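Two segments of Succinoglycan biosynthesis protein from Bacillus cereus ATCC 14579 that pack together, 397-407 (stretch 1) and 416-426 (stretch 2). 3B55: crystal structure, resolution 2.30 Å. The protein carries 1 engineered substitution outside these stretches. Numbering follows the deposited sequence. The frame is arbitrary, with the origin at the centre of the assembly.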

# COMPACT_ATOMS: atom_id res chain seq x y z
N TRP A 397 4.94 26.88 -6.66
CA TRP A 397 4.12 26.11 -7.59
C TRP A 397 3.81 24.72 -7.03
O TRP A 397 2.71 24.20 -7.21
CB TRP A 397 4.86 26.02 -8.92
CG TRP A 397 4.35 24.99 -9.87
CD1 TRP A 397 3.24 25.08 -10.67
CD2 TRP A 397 4.95 23.73 -10.15
NE1 TRP A 397 3.12 23.95 -11.43
CE2 TRP A 397 4.15 23.10 -11.13
CE3 TRP A 397 6.08 23.06 -9.66
CZ2 TRP A 397 4.46 21.83 -11.64
CZ3 TRP A 397 6.38 21.80 -10.17
CH2 TRP A 397 5.57 21.19 -11.14
N LEU A 398 4.79 24.11 -6.35
CA LEU A 398 4.60 22.79 -5.77
C LEU A 398 3.62 22.81 -4.59
O LEU A 398 3.08 21.77 -4.21
CB LEU A 398 5.94 22.21 -5.29
CG LEU A 398 6.89 21.61 -6.33
CD1 LEU A 398 8.18 21.19 -5.66
CD2 LEU A 398 6.23 20.42 -7.01
N ASN A 399 3.40 23.99 -4.02
CA ASN A 399 2.48 24.10 -2.89
C ASN A 399 1.10 24.60 -3.27
O ASN A 399 0.29 24.94 -2.41
CB ASN A 399 3.08 24.98 -1.79
CG ASN A 399 3.96 24.20 -0.84
OD1 ASN A 399 5.07 23.78 -1.19
ND2 ASN A 399 3.47 23.99 0.38
N GLU A 400 0.84 24.64 -4.56
CA GLU A 400 -0.45 25.08 -5.06
C GLU A 400 -1.15 23.87 -5.67
O GLU A 400 -0.50 22.91 -6.06
CB GLU A 400 -0.27 26.16 -6.12
CG GLU A 400 0.14 27.51 -5.57
CD GLU A 400 0.56 28.46 -6.67
OE1 GLU A 400 0.42 28.09 -7.85
OE2 GLU A 400 1.02 29.57 -6.34
N GLN A 401 -2.48 23.93 -5.73
CA GLN A 401 -3.26 22.84 -6.30
C GLN A 401 -3.23 22.85 -7.82
O GLN A 401 -3.56 23.85 -8.45
CB GLN A 401 -4.71 22.94 -5.82
CG GLN A 401 -4.93 22.54 -4.38
CD GLN A 401 -5.87 21.36 -4.25
OE1 GLN A 401 -5.46 20.26 -3.88
NE2 GLN A 401 -7.14 21.58 -4.58
N HIS A 402 -2.82 21.73 -8.41
CA HIS A 402 -2.75 21.59 -9.86
C HIS A 402 -3.23 20.19 -10.24
O HIS A 402 -3.16 19.27 -9.44
CB HIS A 402 -1.31 21.82 -10.36
CG HIS A 402 -0.81 23.21 -10.13
ND1 HIS A 402 -1.30 24.30 -10.81
CD2 HIS A 402 0.10 23.69 -9.25
CE1 HIS A 402 -0.71 25.39 -10.37
NE2 HIS A 402 0.15 25.05 -9.42
N PRO A 403 -3.73 20.02 -11.47
CA PRO A 403 -4.22 18.72 -11.93
C PRO A 403 -3.14 17.66 -12.06
O PRO A 403 -2.00 17.95 -12.43
CB PRO A 403 -4.84 19.05 -13.28
CG PRO A 403 -5.22 20.51 -13.14
CD PRO A 403 -4.01 21.07 -12.46
N ILE A 404 -3.51 16.42 -11.77
CA ILE A 404 -2.59 15.31 -11.88
C ILE A 404 -3.37 14.05 -12.18
O ILE A 404 -4.49 13.87 -11.69
CB ILE A 404 -1.78 15.07 -10.59
CG1 ILE A 404 -0.73 13.98 -10.84
CG2 ILE A 404 -2.73 14.64 -9.46
CD1 ILE A 404 0.36 13.87 -9.77
N PHE A 405 -2.78 13.19 -12.99
CA PHE A 405 -3.37 11.91 -13.36
C PHE A 405 -3.81 11.19 -12.07
O PHE A 405 -3.04 11.06 -11.13
CB PHE A 405 -2.31 11.11 -14.13
CG PHE A 405 -2.66 9.67 -14.34
CD1 PHE A 405 -3.70 9.30 -15.18
CD2 PHE A 405 -1.91 8.68 -13.71
CE1 PHE A 405 -3.98 7.96 -15.40
CE2 PHE A 405 -2.19 7.34 -13.92
CZ PHE A 405 -3.22 6.98 -14.77
N ALA A 406 -5.07 10.75 -12.02
CA ALA A 406 -5.60 10.08 -10.83
C ALA A 406 -5.22 8.61 -10.71
O ALA A 406 -4.93 8.12 -9.62
CB ALA A 406 -7.11 10.23 -10.79
N GLY A 407 -5.24 7.90 -11.84
CA GLY A 407 -4.86 6.50 -11.83
C GLY A 407 -5.79 5.50 -11.17
O GLY A 407 -5.33 4.48 -10.64
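Stretch 2 416-426: PKTVDISLGKA

Stretch 2 runs back along stretch 1 as the neighbouring strand of an antiparallel pair. Stretch 1 comes out of a helix that begins earlier in the chain and includes Trp397, passes through a short loop and becomes extended up to Phe405; stretch 2 is extended from Thr418 onward and enters a helix at Leu423. The axes of strands 402-405 and 418-421 approach to 4.4 Å, and their N-to-C directions make an angle of 136°, antiparallel with a marked twist. The register pairs Phe405 with Thr418, Pro403 with Asp420, Gln401 with Ser422 and Leu398 with Gly424, with CA-CA distances of 4.4, 4.4, 4.5 and 4.6 Å, respectively.

The backbone ladder follows from this register. His402 and Ile421 form a hydrogen-bonded pair, His402 N to Ile421 O at 2.9 Å and Ile421 N to His402 O at 3.0 Å. Two residues further on, Ile404 and Val419 repeat the pattern, Ile404 N to Val419 O and Val419 N to Ile404 O both being 2.9 Å. Between them lies the non-hydrogen-bonded pair Pro403-Asp420, a position that suits proline, whose nitrogen has no proton to donate. Here the strands are joined by CA-H...O contacts instead, with Pro403 CA 3.5 Å from Val419 O and Asp420 CA 3.5 Å from His402 O. Beyond the strands, Ala406 N donates to Lys417 O at 2.9 Å in a nearly linear bond.

At the other end, the first turn of the stretch 2 helix meets the backbone at Leu398. Gly424 N donates to Leu398 O at 2.7 Å, the shortest hydrogen bond between the stretches. The absence of a side chain matters at this point: a CB on Gly424 would point toward stretch 1 and lie 2.9 Å from Leu398 O, a clash. Ser422 occupies the N-cap position, but its side chain makes no capping bond; its CA lies 3.5 Å from Glu400 O in another CA-H...O contact.

The side chains of His402, Ile404, Val419 and Ile421 share one face of the two-stranded ladder. Ile404, buried and with both chi angles in t, is the centre of the apolar packing: its CG2 lies 3.3 Å from Ile421 CG2 and 3.8 Å from Val419 CG2, while its CD1 reaches to 4.2 Å from Leu423 CD1. The cluster is extended at one end by Ala406, whose CB points toward stretch 2 and lies 3.9 Å from Val419 CG1, and at the other by Leu398 CD2, 3.9 Å from Leu423 CB. Pro403 and Asp420 project from the opposite face, where Pro403 CG approaches Asp420 OD2 to 3.6 Å. Near this pair the end of the exposed Gln401 side chain turns in, and its NE2 comes within 3.6 Å of Asp420 CB. Phe405 directs its CA-to-CB bond away from stretch 2, so its pairing with Thr418 is largely a matter of backbone.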

# COMPACT_ATOMS: atom_id res chain seq x y z
N PRO A 416 -13.24 10.28 -12.12
CA PRO A 416 -12.36 11.32 -12.65
C PRO A 416 -11.02 10.75 -13.10
O PRO A 416 -10.45 9.90 -12.41
CB PRO A 416 -12.21 12.28 -11.48
CG PRO A 416 -12.33 11.36 -10.29
CD PRO A 416 -13.48 10.48 -10.68
N LYS A 417 -10.52 11.22 -14.24
CA LYS A 417 -9.24 10.74 -14.73
C LYS A 417 -8.09 11.56 -14.14
O LYS A 417 -6.94 11.12 -14.14
CB LYS A 417 -9.16 10.76 -16.26
CG LYS A 417 -8.04 9.84 -16.78
CD LYS A 417 -7.86 9.88 -18.29
CE LYS A 417 -9.03 9.26 -19.03
NZ LYS A 417 -9.26 7.85 -18.60
N THR A 418 -8.41 12.76 -13.65
CA THR A 418 -7.42 13.62 -13.01
C THR A 418 -8.03 14.20 -11.75
O THR A 418 -9.26 14.22 -11.59
CB THR A 418 -6.97 14.80 -13.92
OG1 THR A 418 -8.00 15.79 -13.97
CG2 THR A 418 -6.67 14.30 -15.33
N VAL A 419 -7.18 14.66 -10.84
CA VAL A 419 -7.63 15.26 -9.59
C VAL A 419 -6.66 16.39 -9.26
O VAL A 419 -5.53 16.39 -9.74
CB VAL A 419 -7.63 14.24 -8.42
CG1 VAL A 419 -8.62 13.12 -8.69
CG2 VAL A 419 -6.22 13.67 -8.22
N ASP A 420 -7.11 17.35 -8.46
CA ASP A 420 -6.24 18.46 -8.06
C ASP A 420 -5.43 18.03 -6.86
O ASP A 420 -5.90 17.26 -6.03
CB ASP A 420 -7.06 19.70 -7.70
CG ASP A 420 -7.37 20.57 -8.91
OD1 ASP A 420 -8.06 21.60 -8.72
OD2 ASP A 420 -6.93 20.22 -10.03
N ILE A 421 -4.20 18.53 -6.76
CA ILE A 421 -3.35 18.14 -5.65
C ILE A 421 -2.18 19.10 -5.55
O ILE A 421 -1.82 19.73 -6.54
CB ILE A 421 -2.80 16.70 -5.86
CG1 ILE A 421 -2.10 16.20 -4.59
CG2 ILE A 421 -1.77 16.68 -7.01
CD1 ILE A 421 -1.51 14.81 -4.74
N SER A 422 -1.61 19.21 -4.35
CA SER A 422 -0.44 20.04 -4.10
C SER A 422 0.69 19.02 -3.99
O SER A 422 0.85 18.37 -2.95
CB SER A 422 -0.60 20.80 -2.79
OG SER A 422 -1.75 21.62 -2.85
N LEU A 423 1.45 18.87 -5.06
CA LEU A 423 2.52 17.89 -5.09
C LEU A 423 3.50 18.01 -3.94
O LEU A 423 3.89 17.00 -3.35
CB LEU A 423 3.26 17.96 -6.42
CG LEU A 423 3.98 16.67 -6.81
CD1 LEU A 423 2.96 15.53 -6.93
CD2 LEU A 423 4.71 16.88 -8.13
N GLY A 424 3.92 19.24 -3.64
CA GLY A 424 4.86 19.46 -2.55
C GLY A 424 4.31 19.05 -1.19
O GLY A 424 5.08 18.72 -0.29
N LYS A 425 3.00 19.08 -1.03
CA LYS A 425 2.41 18.70 0.26
C LYS A 425 2.12 17.20 0.33
O LYS A 425 2.22 16.60 1.39
CB LYS A 425 1.13 19.49 0.50
CG LYS A 425 1.35 21.00 0.53
CD LYS A 425 0.10 21.77 0.96
CE LYS A 425 0.34 23.27 0.83
NZ LYS A 425 -0.69 24.09 1.54
N ALA A 426 1.78 16.61 -0.81
CA ALA A 426 1.47 15.19 -0.86
C ALA A 426 2.70 14.29 -0.75
O ALA A 426 2.66 13.25 -0.09
CB ALA A 426 0.72 14.88 -2.13